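Long-range contacts in glutathione S-transferase (Rhodospirillum rubrum F11, PDB 4O7H), which probably catalyses the conjugation of glutathione to electrophilic substrates, as a two-subunit enzyme of the glutathione S-transferase family: residues R100-E105 / C168-I173; E108-E113 / R128-G133; E113-R118 / D174-V179; N136-L141 / E182-A187. One frame throughout, in Å; residues are numbered along the deposited sequence.

Contact 1. Residues R100-E105 / C168-I173; sequences RKFNRE and CHLSLI
Phe102 reaches across to His169, Leu170 and Ile173, and of all residues in 100-105 and 168-173 it contributes the largest share of the buried surface. CG lies anti to the backbone N (chi1 -174°), which sends the ring out toward the other helix. Its CE1 meets His169 CB at 3.7 Å and, near the ring plane, Ile173 CG1 at 4.0 Å. Leu170 crosses Phe102 at about a right angle, and its CD2 touches Phe102 CZ at 3.8 Å. The rings of Phe102 and His169 are turned 64° from each other with centroids 5.6 Å apart, an oblique pairing that is neither a stack nor T-shaped.

A single polar link runs beside this apolar patch. His169 NE2 donates weakly to Asn103 OD1 at 3.5 Å, with the oxygen at the imidazole edge and in its plane. The second shell holds both partners: Thr165 O takes the ND1 side of His169, and Asn103 ND2 makes a weak bond to Glu108 OE2. His140 of helix 127-150 also forms an edge-to-face pair with the Phe102 ring.

The helical segments run almost parallel, 13° apart, with axes 11.0 Å from each other, a spacing bridged by side chains rather than by close backbones. Both belong to the all-helical C-terminal domain; His169 and Leu172 also touch Pro11 of helix 11-22, which places the pair where this domain meets the thioredoxin-like one. The chemistry implies cohesion mainly from aromatic and aliphatic packing, with the long histidine–asparagine bond as a modest polar addition.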
# COMPACT_ATOMS: atom_id res chain seq x y z
N ARG A 100 2.50 -2.93 -4.42
CA ARG A 100 3.02 -1.68 -5.01
C ARG A 100 3.72 -1.91 -6.34
O ARG A 100 3.27 -1.36 -7.35
CB ARG A 100 4.00 -0.96 -4.02
CG ARG A 100 4.72 0.24 -4.61
CD ARG A 100 5.44 1.15 -3.55
NE ARG A 100 6.38 0.33 -2.79
CZ ARG A 100 6.31 0.06 -1.49
NH1 ARG A 100 5.32 0.56 -0.75
NH2 ARG A 100 7.18 -0.75 -0.96
N LYS A 101 4.87 -2.55 -6.32
CA LYS A 101 5.76 -2.63 -7.50
C LYS A 101 5.12 -3.48 -8.62
O LYS A 101 4.99 -3.04 -9.76
CB LYS A 101 7.15 -3.12 -7.16
CG LYS A 101 8.13 -3.00 -8.28
CD LYS A 101 9.49 -3.58 -7.93
CE LYS A 101 10.37 -3.80 -9.14
NZ LYS A 101 10.84 -2.52 -9.75
N PHE A 102 4.75 -4.72 -8.31
CA PHE A 102 4.11 -5.54 -9.33
C PHE A 102 2.83 -4.89 -9.78
O PHE A 102 2.51 -4.84 -10.99
CB PHE A 102 3.86 -6.97 -8.79
CG PHE A 102 3.33 -7.95 -9.82
CD1 PHE A 102 2.04 -7.91 -10.25
CD2 PHE A 102 4.15 -8.94 -10.28
CE1 PHE A 102 1.58 -8.81 -11.18
CE2 PHE A 102 3.70 -9.87 -11.18
CZ PHE A 102 2.40 -9.80 -11.64
N ASN A 103 2.05 -4.37 -8.82
CA ASN A 103 0.78 -3.77 -9.12
C ASN A 103 0.93 -2.61 -10.12
O ASN A 103 0.14 -2.50 -11.05
CB ASN A 103 0.09 -3.30 -7.86
CG ASN A 103 -1.28 -2.73 -8.12
OD1 ASN A 103 -2.16 -3.41 -8.62
ND2 ASN A 103 -1.43 -1.41 -7.86
N ARG A 104 1.91 -1.74 -9.87
CA ARG A 104 2.07 -0.56 -10.72
C ARG A 104 2.64 -0.92 -12.09
O ARG A 104 2.26 -0.27 -13.08
CB ARG A 104 2.95 0.51 -10.01
CG ARG A 104 2.21 1.13 -8.82
CD ARG A 104 0.98 2.01 -9.16
NE ARG A 104 1.36 3.24 -9.89
CZ ARG A 104 1.79 4.36 -9.30
NH1 ARG A 104 1.87 4.44 -7.98
NH2 ARG A 104 2.13 5.41 -10.04
N GLU A 105 3.53 -1.90 -12.13
CA GLU A 105 4.28 -2.22 -13.33
C GLU A 105 3.55 -3.20 -14.25
O GLU A 105 3.84 -3.26 -15.46
CB GLU A 105 5.64 -2.82 -12.96
CG GLU A 105 6.57 -1.81 -12.29
CD GLU A 105 7.93 -2.35 -11.85
OE1 GLU A 105 8.24 -3.55 -11.98
OE2 GLU A 105 8.77 -1.53 -11.38
N CYS A 168 -2.46 -13.89 -6.38
CA CYS A 168 -3.73 -13.22 -6.72
C CYS A 168 -3.48 -12.22 -7.85
O CYS A 168 -4.28 -12.12 -8.80
CB CYS A 168 -4.40 -12.61 -5.52
SG CYS A 168 -5.19 -13.84 -4.48
N HIS A 169 -2.37 -11.48 -7.77
CA HIS A 169 -2.01 -10.58 -8.88
C HIS A 169 -1.81 -11.39 -10.16
O HIS A 169 -2.36 -11.07 -11.19
CB HIS A 169 -0.76 -9.83 -8.50
CG HIS A 169 -1.06 -8.56 -7.77
ND1 HIS A 169 -1.10 -8.44 -6.39
CD2 HIS A 169 -1.37 -7.35 -8.25
CE1 HIS A 169 -1.35 -7.18 -6.08
NE2 HIS A 169 -1.58 -6.53 -7.20
N LEU A 170 -1.02 -12.47 -10.06
CA LEU A 170 -0.71 -13.28 -11.23
C LEU A 170 -1.95 -13.92 -11.80
O LEU A 170 -2.03 -14.12 -13.03
CB LEU A 170 0.36 -14.31 -10.95
CG LEU A 170 1.78 -13.71 -10.97
CD1 LEU A 170 2.78 -14.64 -10.33
CD2 LEU A 170 2.21 -13.47 -12.42
N SER A 171 -2.94 -14.21 -10.96
CA SER A 171 -4.17 -14.84 -11.43
C SER A 171 -4.89 -13.90 -12.37
O SER A 171 -5.58 -14.35 -13.33
CB SER A 171 -5.07 -15.30 -10.30
OG SER A 171 -5.76 -14.28 -9.61
N LEU A 172 -4.79 -12.60 -12.11
CA LEU A 172 -5.46 -11.63 -13.00
C LEU A 172 -4.68 -11.45 -14.31
O LEU A 172 -5.30 -11.38 -15.38
CB LEU A 172 -5.66 -10.29 -12.31
CG LEU A 172 -6.87 -10.35 -11.40
CD1 LEU A 172 -6.72 -9.25 -10.36
CD2 LEU A 172 -8.15 -10.23 -12.23
N ILE A 173 -3.35 -11.50 -14.24
CA ILE A 173 -2.53 -11.49 -15.46
C ILE A 173 -2.83 -12.74 -16.27
O ILE A 173 -2.94 -12.67 -17.49
CB ILE A 173 -1.01 -11.38 -15.18
CG1 ILE A 173 -0.70 -10.25 -14.16
CG2 ILE A 173 -0.25 -11.13 -16.47
CD1 ILE A 173 -1.49 -8.97 -14.36

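Contact 2. Residues E108-E113 / R128-G133; sequences EPLVRE and RQIRAG
Pro109, Leu110, Arg112 and Glu113 pack against Gln129, Ile130 and Gly133 in a partly buried helix-helix contact of the all-helical C-terminal domain of the glutathione S-transferase fold. It joins two helices consecutive in the chain, 85-119 and 127-150, near the loop that connects them. The segments run at 136° to each other, and their axes approach to 8.4 Å.

Gly133 fits this closeness, since a CB built there would clash with Leu110 CG. Instead Leu110 CD1 lies 3.9 Å from Gly133 C, while the other methyl, CD2, meets Ile130 CG2 at 4.0 Å. One turn further on, Glu113 CB rests on Ile130 CG1 at 3.8 Å. Ile173 and Asp178 also touch Leu110, tying the pair to helix 161-175 and the loop after it.

The polar part lies toward the rim. The Arg112 chain bends at chi3 (54°), swinging NE toward the carboxylate of its neighbour Glu113; NE then binds Glu113 OE2 at 2.6 Å in a salt bridge, with the oxygen in the guanidinium plane. An alanine in place of Arg112 would probably leave Glu113 OE2 without this cationic partner and free the Gln129 amide to turn.

That amide is met from the guanidinium edge: Arg112 NH2 donates to Gln129 OE1 at 2.5 Å, a bent bond of doubtfully short length, the nitrogen standing above the amide plane, 66° out of it, while Pro109 CB touches the same oxygen, Gln129 OE1, at 3.5 Å.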
# COMPACT_ATOMS: atom_id res chain seq x y z
N GLU A 108 -1.92 -3.06 -12.87
CA GLU A 108 -2.70 -1.89 -13.25
C GLU A 108 -2.83 -1.74 -14.75
O GLU A 108 -3.95 -1.66 -15.22
CB GLU A 108 -2.13 -0.60 -12.67
CG GLU A 108 -2.59 -0.37 -11.26
CD GLU A 108 -2.19 0.99 -10.69
OE1 GLU A 108 -1.43 1.73 -11.33
OE2 GLU A 108 -2.63 1.25 -9.57
N PRO A 109 -1.72 -1.73 -15.49
CA PRO A 109 -1.93 -1.56 -16.93
C PRO A 109 -2.66 -2.74 -17.60
O PRO A 109 -3.56 -2.54 -18.41
CB PRO A 109 -0.54 -1.41 -17.48
CG PRO A 109 0.39 -1.98 -16.46
CD PRO A 109 -0.30 -1.64 -15.16
N LEU A 110 -2.34 -3.97 -17.24
CA LEU A 110 -2.97 -5.09 -17.99
C LEU A 110 -4.42 -5.26 -17.62
O LEU A 110 -5.26 -5.54 -18.46
CB LEU A 110 -2.16 -6.35 -17.81
CG LEU A 110 -0.77 -6.35 -18.47
CD1 LEU A 110 0.08 -7.53 -18.11
CD2 LEU A 110 -0.84 -6.28 -20.01
N VAL A 111 -4.74 -5.17 -16.34
CA VAL A 111 -6.12 -5.31 -15.93
C VAL A 111 -7.00 -4.18 -16.50
O VAL A 111 -8.11 -4.43 -16.98
CB VAL A 111 -6.28 -5.39 -14.38
CG1 VAL A 111 -7.73 -5.30 -13.96
CG2 VAL A 111 -5.65 -6.66 -13.91
N ARG A 112 -6.48 -2.96 -16.47
CA ARG A 112 -7.26 -1.82 -16.91
C ARG A 112 -7.52 -2.01 -18.42
O ARG A 112 -8.67 -1.95 -18.86
CB ARG A 112 -6.52 -0.50 -16.66
CG ARG A 112 -7.37 0.73 -17.02
CD ARG A 112 -6.57 2.02 -16.92
NE ARG A 112 -5.36 1.95 -17.71
CZ ARG A 112 -4.13 1.98 -17.22
NH1 ARG A 112 -3.92 2.08 -15.89
NH2 ARG A 112 -3.11 1.87 -18.06
N GLU A 113 -6.45 -2.23 -19.16
CA GLU A 113 -6.50 -2.20 -20.61
C GLU A 113 -7.19 -3.41 -21.21
O GLU A 113 -7.94 -3.29 -22.19
CB GLU A 113 -5.11 -2.03 -21.20
CG GLU A 113 -4.39 -0.75 -20.78
CD GLU A 113 -5.18 0.50 -21.08
OE1 GLU A 113 -5.86 0.56 -22.14
OE2 GLU A 113 -5.15 1.44 -20.26
N ARG A 128 0.68 0.46 -25.84
CA ARG A 128 1.90 0.88 -25.17
C ARG A 128 1.94 0.39 -23.71
O ARG A 128 2.95 -0.13 -23.23
CB ARG A 128 1.97 2.40 -25.19
N GLN A 129 0.83 0.61 -23.02
CA GLN A 129 0.65 0.17 -21.62
C GLN A 129 0.73 -1.36 -21.54
O GLN A 129 1.35 -1.91 -20.64
CB GLN A 129 -0.71 0.62 -21.09
CG GLN A 129 -0.90 2.12 -20.94
CD GLN A 129 -0.50 2.61 -19.57
OE1 GLN A 129 -0.65 1.91 -18.56
NE2 GLN A 129 0.00 3.83 -19.51
N ILE A 130 0.14 -2.04 -22.53
CA ILE A 130 0.13 -3.50 -22.58
C ILE A 130 1.53 -4.07 -22.80
O ILE A 130 1.94 -5.02 -22.13
CB ILE A 130 -0.89 -4.02 -23.63
CG1 ILE A 130 -2.33 -3.77 -23.16
CG2 ILE A 130 -0.68 -5.50 -23.93
CD1 ILE A 130 -3.39 -3.92 -24.24
N ARG A 131 2.29 -3.47 -23.71
CA ARG A 131 3.65 -3.96 -23.97
C ARG A 131 4.53 -3.81 -22.73
O ARG A 131 5.35 -4.67 -22.45
CB ARG A 131 4.29 -3.24 -25.19
N ALA A 132 4.37 -2.70 -22.00
CA ALA A 132 5.18 -2.42 -20.83
C ALA A 132 4.86 -3.47 -19.74
O ALA A 132 5.76 -4.06 -19.16
CB ALA A 132 4.90 -1.01 -20.31
N GLY A 133 3.58 -3.71 -19.54
CA GLY A 133 3.12 -4.73 -18.55
C GLY A 133 3.64 -6.12 -18.85
O GLY A 133 4.15 -6.82 -17.96

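Contact 3. Residues E113-R118 / D174-V179; sequences EKLLKR and DYAGDV
Lys114 leans over Ala176 and ends on Asp178, and its atoms trace the contact in order. CB is 4.4 Å from Ala176 CB, a loose start. CG touches Ile130 CD1 of helix 127-150. CD passes Asp178 OD2 at 3.1 Å. The bend at chi3 (70°) brings CE near both that oxygen and Ala176 O. NZ closes the salt bridge, tip to tip: it lies 2.7 Å from Asp178 OD2, on the syn side and 17° out of the carboxylate plane. Two weak bonds supplement it, from Lys114 NZ to Asp178 OD1 at 3.1 Å and to Ala176 O at 3.4 Å. Arg134 NH1 forms a second salt bridge to OD1, so the buried carboxylate has a cation at each oxygen, which would be expected to stabilise its anionic form.

Beside this, Leu115 CD2 packs obliquely on Tyr175 CD1 at 4.1 Å and on Ala176 CB at 4.2 Å. Tyr175 OH is held separately by Ile211 O and Ile208 N.

Gly177, with positive phi, closes helix 161-175 in a Schellman motif, after which Asp178 points toward helix 85-119. The salt-bridged cluster therefore joins the C-terminal part of helix 85-119 to the loop that follows helix 161-175, with helix 127-150 alongside contributing Ile130 and Arg134.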
# COMPACT_ATOMS: atom_id res chain seq x y z
N GLU A 113 -6.45 -2.23 -19.16
CA GLU A 113 -6.50 -2.20 -20.61
C GLU A 113 -7.19 -3.41 -21.21
O GLU A 113 -7.94 -3.29 -22.19
CB GLU A 113 -5.11 -2.03 -21.20
CG GLU A 113 -4.39 -0.75 -20.78
CD GLU A 113 -5.18 0.50 -21.08
OE1 GLU A 113 -5.86 0.56 -22.14
OE2 GLU A 113 -5.15 1.44 -20.26
N LYS A 114 -6.98 -4.58 -20.62
CA LYS A 114 -7.52 -5.81 -21.20
C LYS A 114 -8.76 -6.36 -20.56
O LYS A 114 -9.49 -7.15 -21.19
CB LYS A 114 -6.44 -6.88 -21.22
CG LYS A 114 -5.30 -6.43 -22.12
CD LYS A 114 -4.30 -7.51 -22.32
CE LYS A 114 -4.86 -8.62 -23.18
NZ LYS A 114 -3.75 -9.54 -23.55
N LEU A 115 -9.02 -6.00 -19.30
CA LEU A 115 -10.14 -6.54 -18.62
C LEU A 115 -11.18 -5.48 -18.32
O LEU A 115 -12.34 -5.62 -18.74
CB LEU A 115 -9.69 -7.24 -17.34
CG LEU A 115 -8.70 -8.37 -17.59
CD1 LEU A 115 -8.34 -9.05 -16.27
CD2 LEU A 115 -9.27 -9.38 -18.59
N LEU A 116 -10.81 -4.43 -17.60
CA LEU A 116 -11.79 -3.44 -17.19
C LEU A 116 -12.39 -2.76 -18.42
O LEU A 116 -13.59 -2.56 -18.48
CB LEU A 116 -11.19 -2.37 -16.24
CG LEU A 116 -12.26 -1.34 -15.82
CD1 LEU A 116 -13.41 -1.98 -15.06
CD2 LEU A 116 -11.64 -0.20 -15.02
N LYS A 117 -11.56 -2.44 -19.41
CA LYS A 117 -12.09 -1.68 -20.55
C LYS A 117 -13.14 -2.46 -21.29
O LYS A 117 -14.07 -1.86 -21.84
CB LYS A 117 -11.00 -1.25 -21.50
CG LYS A 117 -10.33 0.03 -21.02
CD LYS A 117 -9.69 0.80 -22.15
CE LYS A 117 -8.40 1.41 -21.67
NZ LYS A 117 -7.80 2.43 -22.58
N ARG A 118 -13.00 -3.77 -21.32
CA ARG A 118 -13.99 -4.60 -21.98
C ARG A 118 -15.25 -4.72 -21.14
O ARG A 118 -16.36 -4.80 -21.67
CB ARG A 118 -13.40 -5.96 -22.31
CG ARG A 118 -12.29 -5.91 -23.35
CD ARG A 118 -11.85 -7.30 -23.72
NE ARG A 118 -12.98 -8.18 -24.04
CZ ARG A 118 -12.86 -9.48 -24.26
NH1 ARG A 118 -11.67 -10.05 -24.21
NH2 ARG A 118 -13.93 -10.22 -24.54
N ASP A 174 -3.07 -13.83 -15.58
CA ASP A 174 -3.34 -15.10 -16.26
C ASP A 174 -4.73 -15.09 -16.86
O ASP A 174 -4.92 -15.59 -17.98
CB ASP A 174 -3.16 -16.26 -15.29
CG ASP A 174 -2.91 -17.59 -15.95
OD1 ASP A 174 -2.16 -17.63 -16.91
OD2 ASP A 174 -3.42 -18.63 -15.43
N TYR A 175 -5.71 -14.50 -16.18
CA TYR A 175 -7.04 -14.33 -16.75
C TYR A 175 -7.00 -13.56 -18.09
O TYR A 175 -7.76 -13.89 -19.04
CB TYR A 175 -7.95 -13.64 -15.71
CG TYR A 175 -9.41 -13.78 -16.02
CD1 TYR A 175 -9.99 -13.06 -17.03
CD2 TYR A 175 -10.18 -14.66 -15.28
CE1 TYR A 175 -11.35 -13.21 -17.30
CE2 TYR A 175 -11.54 -14.84 -15.55
CZ TYR A 175 -12.10 -14.10 -16.58
OH TYR A 175 -13.45 -14.25 -16.85
N ALA A 176 -6.09 -12.59 -18.19
CA ALA A 176 -5.86 -11.82 -19.40
C ALA A 176 -5.01 -12.54 -20.44
O ALA A 176 -4.85 -12.04 -21.55
CB ALA A 176 -5.22 -10.47 -19.06
N GLY A 177 -4.43 -13.67 -20.05
CA GLY A 177 -3.61 -14.48 -20.96
C GLY A 177 -2.19 -13.97 -21.17
O GLY A 177 -1.51 -14.36 -22.12
N ASP A 178 -1.66 -13.16 -20.26
CA ASP A 178 -0.40 -12.49 -20.47
C ASP A 178 0.79 -12.97 -19.62
O ASP A 178 1.80 -12.26 -19.55
CB ASP A 178 -0.62 -10.97 -20.28
CG ASP A 178 -1.37 -10.34 -21.45
OD1 ASP A 178 -1.03 -10.70 -22.60
OD2 ASP A 178 -2.31 -9.54 -21.21
N VAL A 179 0.67 -14.13 -18.96
CA VAL A 179 1.81 -14.64 -18.20
C VAL A 179 2.67 -15.57 -19.05
O VAL A 179 2.17 -16.60 -19.51
CB VAL A 179 1.40 -15.37 -16.92
CG1 VAL A 179 2.61 -15.62 -16.10
CG2 VAL A 179 0.40 -14.55 -16.11

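Contact 4. Residues N136-L141 / E182-A187; sequences NVHTHL and EDHPQA
His184 lays one ring face on Leu141 and turns its edge to His138, joining helix 127-150 to the start of helix 185-195 within the helical C-terminal domain of the transferase fold. His184 occupies the N-cap position, right before that helix. Its side chain crosses Leu141 at about a right angle, and Leu141 CB sits 3.6 Å from the ring centroid, 18° off the normal, which makes a CH-pi contact. The atom nearest to Leu141 CB is His184 CG, at 3.4 Å.

The imidazoles of His138 and His184 meet rim to rim with planes 55° apart, neither lying over the other. His138 ND1 lies in the plane of the His184 ring, 2.9 Å from His184 CE1; this is unusually short for a nitrogen and a carbon, so its exact geometry is doubtful. At another corner, His138 CE1 faces Asp183 OD2 at 3.4 Å, edge-on. His184 ND1 makes a weak bond to Pro180 O, which may help to set the turn of its ring.

An alanine in place of His184 would probably open a gap beside His138 and deprive Leu141 of its aromatic face.

In the first turn of the helix, Ala187 N bonds weakly to Ser145 OG, and Ala187 CB packs on Leu141 CD2 at 3.7 Å.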
# COMPACT_ATOMS: atom_id res chain seq x y z
N ASN A 136 7.42 -6.24 -18.17
CA ASN A 136 7.74 -6.11 -16.76
C ASN A 136 7.41 -7.36 -15.98
O ASN A 136 8.08 -7.68 -15.00
CB ASN A 136 6.94 -4.94 -16.16
CG ASN A 136 7.48 -3.58 -16.58
OD1 ASN A 136 8.64 -3.48 -16.98
ND2 ASN A 136 6.67 -2.58 -16.51
N VAL A 137 6.45 -8.15 -16.45
CA VAL A 137 6.10 -9.37 -15.69
C VAL A 137 7.28 -10.35 -15.68
O VAL A 137 7.46 -11.09 -14.75
CB VAL A 137 4.79 -10.04 -16.17
CG1 VAL A 137 4.95 -10.77 -17.47
CG2 VAL A 137 4.29 -11.02 -15.10
N HIS A 138 8.12 -10.32 -16.72
CA HIS A 138 9.30 -11.18 -16.68
C HIS A 138 10.23 -10.94 -15.46
O HIS A 138 10.73 -11.88 -14.87
CB HIS A 138 10.11 -10.99 -17.96
CG HIS A 138 9.51 -11.64 -19.16
ND1 HIS A 138 9.72 -12.96 -19.48
CD2 HIS A 138 8.71 -11.15 -20.13
CE1 HIS A 138 9.07 -13.26 -20.58
NE2 HIS A 138 8.44 -12.18 -20.99
N THR A 139 10.51 -9.69 -15.13
CA THR A 139 11.41 -9.36 -14.02
C THR A 139 10.85 -9.90 -12.72
O THR A 139 11.58 -10.45 -11.89
CB THR A 139 11.56 -7.84 -13.89
OG1 THR A 139 11.84 -7.28 -15.19
CG2 THR A 139 12.64 -7.49 -12.94
N HIS A 140 9.54 -9.76 -12.56
CA HIS A 140 8.87 -10.32 -11.37
C HIS A 140 8.87 -11.82 -11.28
O HIS A 140 9.04 -12.38 -10.18
CB HIS A 140 7.46 -9.77 -11.27
CG HIS A 140 7.46 -8.32 -10.99
ND1 HIS A 140 7.56 -7.81 -9.70
CD2 HIS A 140 7.43 -7.25 -11.82
CE1 HIS A 140 7.61 -6.49 -9.76
NE2 HIS A 140 7.56 -6.13 -11.03
N LEU A 141 8.62 -12.48 -12.42
CA LEU A 141 8.71 -13.91 -12.45
C LEU A 141 10.11 -14.43 -12.17
O LEU A 141 10.24 -15.44 -11.51
CB LEU A 141 8.19 -14.49 -13.75
CG LEU A 141 6.68 -14.37 -13.88
CD1 LEU A 141 6.28 -14.49 -15.35
CD2 LEU A 141 5.91 -15.37 -13.02
N GLU A 182 6.15 -20.39 -19.39
CA GLU A 182 7.18 -21.36 -19.73
C GLU A 182 8.57 -20.73 -19.80
O GLU A 182 9.59 -21.42 -19.84
CB GLU A 182 6.82 -22.07 -21.03
CG GLU A 182 5.55 -22.92 -20.89
CD GLU A 182 5.73 -24.21 -20.10
OE1 GLU A 182 6.79 -24.46 -19.45
OE2 GLU A 182 4.81 -25.05 -20.14
N ASP A 183 8.63 -19.40 -19.78
CA ASP A 183 9.93 -18.75 -19.63
C ASP A 183 10.46 -18.78 -18.18
O ASP A 183 11.61 -18.39 -17.92
CB ASP A 183 9.88 -17.31 -20.12
CG ASP A 183 9.74 -17.22 -21.61
OD1 ASP A 183 10.27 -18.11 -22.28
OD2 ASP A 183 9.11 -16.27 -22.08
N HIS A 184 9.60 -19.16 -17.22
CA HIS A 184 9.93 -19.08 -15.79
C HIS A 184 9.41 -20.32 -15.06
O HIS A 184 8.46 -20.25 -14.23
CB HIS A 184 9.34 -17.82 -15.23
CG HIS A 184 9.88 -16.59 -15.89
ND1 HIS A 184 9.26 -15.96 -16.94
CD2 HIS A 184 11.02 -15.92 -15.67
CE1 HIS A 184 9.98 -14.93 -17.33
NE2 HIS A 184 11.07 -14.90 -16.59
N PRO A 185 9.98 -21.49 -15.40
CA PRO A 185 9.43 -22.75 -14.90
C PRO A 185 9.36 -22.89 -13.36
O PRO A 185 8.44 -23.53 -12.85
CB PRO A 185 10.34 -23.82 -15.52
CG PRO A 185 11.57 -23.08 -16.00
CD PRO A 185 11.10 -21.71 -16.35
N GLN A 186 10.29 -22.31 -12.61
CA GLN A 186 10.25 -22.44 -11.15
C GLN A 186 9.03 -21.64 -10.61
O GLN A 186 8.33 -22.11 -9.71
CB GLN A 186 11.56 -21.93 -10.53
CG GLN A 186 12.76 -22.76 -11.02
CD GLN A 186 14.10 -22.04 -10.92
OE1 GLN A 186 14.27 -20.92 -11.41
NE2 GLN A 186 15.06 -22.68 -10.26
N ALA A 187 8.84 -20.44 -11.12
CA ALA A 187 7.62 -19.63 -10.77
C ALA A 187 6.34 -20.33 -11.18
O ALA A 187 5.36 -20.35 -10.42
CB ALA A 187 7.64 -18.24 -11.41

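All four contacts lie in the helical C-terminal domain, with centres about 8 to 17 Å apart. Helix 85-119 serves contacts 1, 2 and 3 in turn along its length, helix 127-150 serves contacts 2 and 4, helix 161-175 serves contacts 1 and 3, and contact 4 also uses the start of helix 185-195. Contact 2 closes first and lies within the span of contact 1, whereas contact 3 alternates with contacts 1, 2 and 4 along the sequence, and contacts 1 and 4 also alternate. Contacts 2 and 3 share Glu113, and contacts 1 and 4 meet through Glu105 and His140. Such interleaving ties distant parts of the chain into one bundle, whose face at residues 100-104 also meets the second subunit.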